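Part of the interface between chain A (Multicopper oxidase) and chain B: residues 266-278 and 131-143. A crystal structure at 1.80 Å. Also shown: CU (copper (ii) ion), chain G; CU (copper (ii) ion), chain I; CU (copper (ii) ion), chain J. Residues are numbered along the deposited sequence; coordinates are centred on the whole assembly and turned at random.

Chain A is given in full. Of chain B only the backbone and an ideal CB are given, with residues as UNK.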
# COMPACT_ATOMS: atom_id res chain seq x y z
N PHE A 266 12.60 16.58 15.78
CA PHE A 266 11.55 16.24 14.82
C PHE A 266 11.14 14.79 15.00
O PHE A 266 11.95 13.87 14.82
CB PHE A 266 12.03 16.52 13.40
CG PHE A 266 12.32 17.97 13.15
CD1 PHE A 266 11.30 18.82 12.74
CD2 PHE A 266 13.59 18.50 13.38
CE1 PHE A 266 11.54 20.18 12.52
CE2 PHE A 266 13.85 19.87 13.18
CZ PHE A 266 12.82 20.71 12.74
N MET A 267 9.88 14.58 15.38
CA MET A 267 9.36 13.23 15.61
C MET A 267 9.34 12.42 14.31
O MET A 267 9.13 12.95 13.22
CB MET A 267 7.97 13.30 16.22
CG MET A 267 7.48 11.98 16.81
SD MET A 267 5.87 12.20 17.60
CE MET A 267 6.38 12.84 19.18
N PHE A 268 9.59 11.12 14.44
CA PHE A 268 9.33 10.19 13.34
C PHE A 268 8.66 8.95 13.92
O PHE A 268 8.97 8.53 15.04
CB PHE A 268 10.60 9.87 12.52
CG PHE A 268 11.60 9.00 13.22
CD1 PHE A 268 11.76 7.65 12.85
CD2 PHE A 268 12.42 9.52 14.21
CE1 PHE A 268 12.69 6.84 13.51
CE2 PHE A 268 13.36 8.73 14.86
CZ PHE A 268 13.50 7.38 14.51
N HIS A 269 7.69 8.41 13.17
CA HIS A 269 6.90 7.29 13.68
C HIS A 269 6.05 6.68 12.58
O HIS A 269 5.91 7.25 11.50
CB HIS A 269 5.98 7.77 14.82
CG HIS A 269 5.10 8.92 14.44
ND1 HIS A 269 3.86 8.75 13.87
CD2 HIS A 269 5.29 10.26 14.54
CE1 HIS A 269 3.32 9.94 13.64
NE2 HIS A 269 4.17 10.87 14.03
N ALA A 270 5.46 5.53 12.87
CA ALA A 270 4.43 4.98 11.98
C ALA A 270 3.26 5.96 11.94
O ALA A 270 2.88 6.51 12.98
CB ALA A 270 3.96 3.64 12.49
N HIS A 271 2.69 6.18 10.77
CA HIS A 271 1.47 6.97 10.70
C HIS A 271 0.23 6.09 10.96
O HIS A 271 -0.91 6.52 10.78
CB HIS A 271 1.36 7.78 9.40
CG HIS A 271 0.61 9.07 9.56
ND1 HIS A 271 -0.70 9.11 10.00
CD2 HIS A 271 0.99 10.35 9.39
CE1 HIS A 271 -1.09 10.37 10.07
NE2 HIS A 271 -0.09 11.15 9.70
N LYS A 272 0.49 4.85 11.37
CA LYS A 272 -0.52 3.99 11.96
C LYS A 272 -0.41 4.19 13.47
O LYS A 272 0.51 3.67 14.11
CB LYS A 272 -0.30 2.53 11.57
CG LYS A 272 -1.37 1.58 12.10
CD LYS A 272 -2.43 1.33 11.06
CE LYS A 272 -3.80 1.12 11.68
NZ LYS A 272 -3.83 0.20 12.85
N THR A 273 -1.35 4.94 14.03
CA THR A 273 -1.27 5.43 15.41
C THR A 273 -1.12 4.33 16.48
O THR A 273 -0.37 4.49 17.43
CB THR A 273 -2.46 6.38 15.74
OG1 THR A 273 -3.66 5.61 15.96
CG2 THR A 273 -2.69 7.34 14.60
N GLU A 274 -1.82 3.21 16.28
CA GLU A 274 -1.70 2.02 17.12
C GLU A 274 -0.23 1.58 17.31
O GLU A 274 0.19 1.23 18.42
CB GLU A 274 -2.50 0.88 16.47
CG GLU A 274 -2.47 -0.46 17.20
CD GLU A 274 -3.07 -1.60 16.37
OE1 GLU A 274 -3.13 -2.73 16.90
OE2 GLU A 274 -3.48 -1.38 15.20
N PHE A 275 0.53 1.60 16.21
CA PHE A 275 1.91 1.12 16.24
C PHE A 275 2.80 2.12 16.95
O PHE A 275 3.70 1.74 17.71
CB PHE A 275 2.48 0.91 14.83
CG PHE A 275 1.71 -0.08 13.98
CD1 PHE A 275 0.73 -0.90 14.53
CD2 PHE A 275 2.01 -0.20 12.62
CE1 PHE A 275 0.03 -1.80 13.72
CE2 PHE A 275 1.31 -1.09 11.81
CZ PHE A 275 0.32 -1.89 12.36
N ALA A 276 2.58 3.40 16.65
CA ALA A 276 3.32 4.50 17.26
C ALA A 276 3.23 4.47 18.78
O ALA A 276 4.25 4.58 19.47
CB ALA A 276 2.83 5.84 16.71
N GLU A 277 2.02 4.29 19.28
CA GLU A 277 1.75 4.34 20.71
C GLU A 277 2.22 3.09 21.45
O GLU A 277 2.27 3.06 22.68
CB GLU A 277 0.26 4.65 20.97
CG GLU A 277 -0.12 6.06 20.49
CD GLU A 277 -1.31 6.66 21.23
OE1 GLU A 277 -1.26 7.88 21.53
OE2 GLU A 277 -2.28 5.91 21.51
N LEU A 278 2.62 2.07 20.67
CA LEU A 278 3.14 0.84 21.23
C LEU A 278 4.64 0.61 20.88
O LEU A 278 5.14 -0.50 20.99
CB LEU A 278 2.27 -0.35 20.83
CG LEU A 278 0.86 -0.38 21.44
CD1 LEU A 278 0.02 -1.50 20.84
CD2 LEU A 278 0.95 -0.49 22.95
N UNK B 131 -3.20 18.82 7.80
CA UNK B 131 -2.86 19.15 9.17
C UNK B 131 -3.86 18.41 10.05
O UNK B 131 -4.96 18.07 9.60
CB UNK B 131 -2.89 20.66 9.42
N UNK B 132 -3.45 18.14 11.29
CA UNK B 132 -4.31 17.47 12.26
C UNK B 132 -3.77 17.65 13.67
O UNK B 132 -2.62 18.06 13.85
CB UNK B 132 -4.44 15.98 11.93
N UNK B 133 -4.60 17.36 14.67
CA UNK B 133 -4.16 17.46 16.05
C UNK B 133 -3.08 16.41 16.33
O UNK B 133 -3.08 15.33 15.74
CB UNK B 133 -5.34 17.29 17.01
N UNK B 134 -2.15 16.76 17.21
CA UNK B 134 -1.10 15.82 17.61
C UNK B 134 -1.00 15.61 19.13
O UNK B 134 0.05 15.25 19.66
CB UNK B 134 0.25 16.31 17.08
N UNK B 135 -2.12 15.83 19.82
CA UNK B 135 -2.23 15.59 21.25
C UNK B 135 -2.41 14.10 21.55
O UNK B 135 -3.14 13.41 20.85
CB UNK B 135 -3.40 16.39 21.83
N UNK B 136 -1.75 13.60 22.59
CA UNK B 136 -1.99 12.23 23.05
C UNK B 136 -3.20 12.18 23.98
O UNK B 136 -3.41 13.12 24.75
CB UNK B 136 -0.75 11.68 23.76
N UNK B 137 -4.03 11.11 23.90
CA UNK B 137 -3.91 9.95 23.01
C UNK B 137 -4.20 10.29 21.55
O UNK B 137 -5.23 10.90 21.25
CB UNK B 137 -4.86 8.84 23.47
N UNK B 138 -3.30 9.89 20.66
CA UNK B 138 -3.35 10.29 19.24
C UNK B 138 -4.59 9.85 18.47
O UNK B 138 -5.10 10.61 17.65
CB UNK B 138 -2.12 9.73 18.52
N UNK B 139 -5.06 8.63 18.70
CA UNK B 139 -6.17 8.08 17.93
C UNK B 139 -7.46 8.92 18.02
O UNK B 139 -7.97 9.35 16.98
CB UNK B 139 -6.46 6.65 18.41
N UNK B 140 -7.97 9.17 19.24
CA UNK B 140 -9.18 10.00 19.36
C UNK B 140 -8.96 11.43 18.86
O UNK B 140 -9.85 12.01 18.25
CB UNK B 140 -9.65 10.04 20.82
N UNK B 141 -7.78 11.99 19.11
CA UNK B 141 -7.52 13.37 18.71
C UNK B 141 -7.57 13.62 17.20
O UNK B 141 -7.98 14.69 16.77
CB UNK B 141 -6.15 13.79 19.24
N UNK B 142 -7.18 12.62 16.40
CA UNK B 142 -7.42 12.69 14.96
C UNK B 142 -8.84 12.23 14.64
O UNK B 142 -9.55 12.90 13.90
CB UNK B 142 -6.40 11.84 14.20
N UNK B 143 -9.24 11.09 15.19
CA UNK B 143 -10.49 10.44 14.78
C UNK B 143 -11.75 11.24 15.13
O UNK B 143 -12.78 11.11 14.47
CB UNK B 143 -10.58 9.06 15.43
CU CU G . 3.50 12.60 14.49
CU CU I . -6.53 17.28 20.00
CU CU J . 0.05 13.24 10.11

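Position 131 lies on an extended strand, with CB out of reach of the chain A stretch, so nothing here constrains the choice; it is Tyr B131.

At 132 the backbone is still extended and CB points toward chain A, yet no chain A atom comes within 5.5 Å of it. What lies ahead is a copper ion (chain J) held by NE2 of His A271 at 2.1 Å. A metal with a ligand missing on this side asks for a side chain long enough to cross the gap and end in a donor atom: histidine above all, perhaps an acid. The residue is His B132, its NE2 2.1 Å from the same CU. Its ND1 donates to the backbone O of 133 at 2.8 Å, which fixes the ring and leaves NE2 for the metal. The two rings, with planes at 74°, meet through the copper, NE2 of His A271 3.7 Å from NE2 of His B132.

Position 133 turns out of reach of chain A, but its CB lies near a second copper (chain I). A cysteine, histidine or methionine could serve; Cys B133 binds it through SG at 2.2 Å.

Position 134 sends CB sideways, again with no chain A atom close. The chain G copper, bound by NE2 of His A269 at 1.9 Å, sits within reach of a side chain that bends round, and SD of Met A267 flanks the route. A metal ligand with a flat ring would suit both. His B134 takes chi1 of -152° (t), places NE2 2.1 Å from the CU and brings CE1 to 3.6 Å from SD of Met A267.

Position 135 is out of reach and free as far as chain A is concerned: Gln B135.

At 136 CB points sideways, 4.4 Å from OE1 of Glu A277. A small or polar residue fits beside the carboxylate; Ser B136 approaches no nearer than 4.1 Å, OG to OE1, and makes no hydrogen bond to it.

Position 137 stands right before a helix. The peptide bond before it is cis, which strongly favours proline, and phi of -70° agrees. Pro B137 packs its CA 3.7 Å from OE1 of Glu A277.

Position 138 points toward chain A, between Glu A277 and Thr A273. The backbone already answers the acid: N of 138 donates to OE1 of Glu A277 at 3.0 Å, nearly straight at 171°. The side chain need not be polar, and an aliphatic one suits the CB of Thr A273. Leu B138 brings its own CB to 4.4 Å from that atom.

At 139, where the backbones come closest, CB lies 3.9 Å from OG1 of Thr A273. A small residue sits comfortably, and Ala B139 is one.

Positions 140, 141 and 143 are out of reach of chain A, but 141 faces the chain I copper and suits a ligand such as histidine or cysteine: Pro B140, His B141, whose ND1 binds that copper at 2.1 Å, and Ala B143.

Position 142 points toward chain A across a gap that a mid-sized aliphatic could span. Ile B142 does so, CD1 reaching 4.0 Å from CG2 of Thr A273.

Chain B 131-143: YHCHQSPLAPHIA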
# COMPACT_ATOMS: atom_id res chain seq x y z
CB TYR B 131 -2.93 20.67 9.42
CG TYR B 131 -4.32 21.26 9.21
CD1 TYR B 131 -5.23 21.34 10.27
CD2 TYR B 131 -4.73 21.72 7.96
CE1 TYR B 131 -6.51 21.86 10.08
CE2 TYR B 131 -6.02 22.25 7.76
CZ TYR B 131 -6.90 22.32 8.83
OH TYR B 131 -8.18 22.83 8.66
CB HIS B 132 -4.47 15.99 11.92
CG HIS B 132 -3.17 15.24 11.90
ND1 HIS B 132 -2.57 14.78 13.04
CD2 HIS B 132 -2.37 14.88 10.87
CE1 HIS B 132 -1.44 14.15 12.73
NE2 HIS B 132 -1.30 14.20 11.42
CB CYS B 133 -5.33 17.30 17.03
SG CYS B 133 -4.79 17.48 18.73
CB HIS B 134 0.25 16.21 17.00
CG HIS B 134 1.16 15.05 16.78
ND1 HIS B 134 1.80 14.40 17.81
CD2 HIS B 134 1.52 14.40 15.65
CE1 HIS B 134 2.52 13.41 17.33
NE2 HIS B 134 2.36 13.38 16.02
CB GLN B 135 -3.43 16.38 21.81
CG GLN B 135 -3.63 16.28 23.33
CD GLN B 135 -2.50 16.91 24.13
OE1 GLN B 135 -2.22 16.49 25.25
NE2 GLN B 135 -1.84 17.91 23.56
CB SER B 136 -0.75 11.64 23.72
OG SER B 136 0.28 11.50 22.77
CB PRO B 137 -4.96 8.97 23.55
CG PRO B 137 -5.97 9.83 24.23
CD PRO B 137 -5.21 11.01 24.79
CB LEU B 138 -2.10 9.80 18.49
CG LEU B 138 -0.77 10.52 18.76
CD1 LEU B 138 0.40 9.65 18.28
CD2 LEU B 138 -0.75 11.92 18.11
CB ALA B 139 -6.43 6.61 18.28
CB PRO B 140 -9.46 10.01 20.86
CG PRO B 140 -8.71 8.86 21.41
CD PRO B 140 -7.50 8.72 20.57
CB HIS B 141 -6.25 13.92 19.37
CG HIS B 141 -6.47 14.31 20.80
ND1 HIS B 141 -6.85 15.58 21.17
CD2 HIS B 141 -6.40 13.59 21.94
CE1 HIS B 141 -6.99 15.63 22.48
NE2 HIS B 141 -6.72 14.43 22.97
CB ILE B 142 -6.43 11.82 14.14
CG1 ILE B 142 -4.98 12.17 14.48
CG2 ILE B 142 -6.69 11.98 12.64
CD1 ILE B 142 -3.97 11.07 14.09
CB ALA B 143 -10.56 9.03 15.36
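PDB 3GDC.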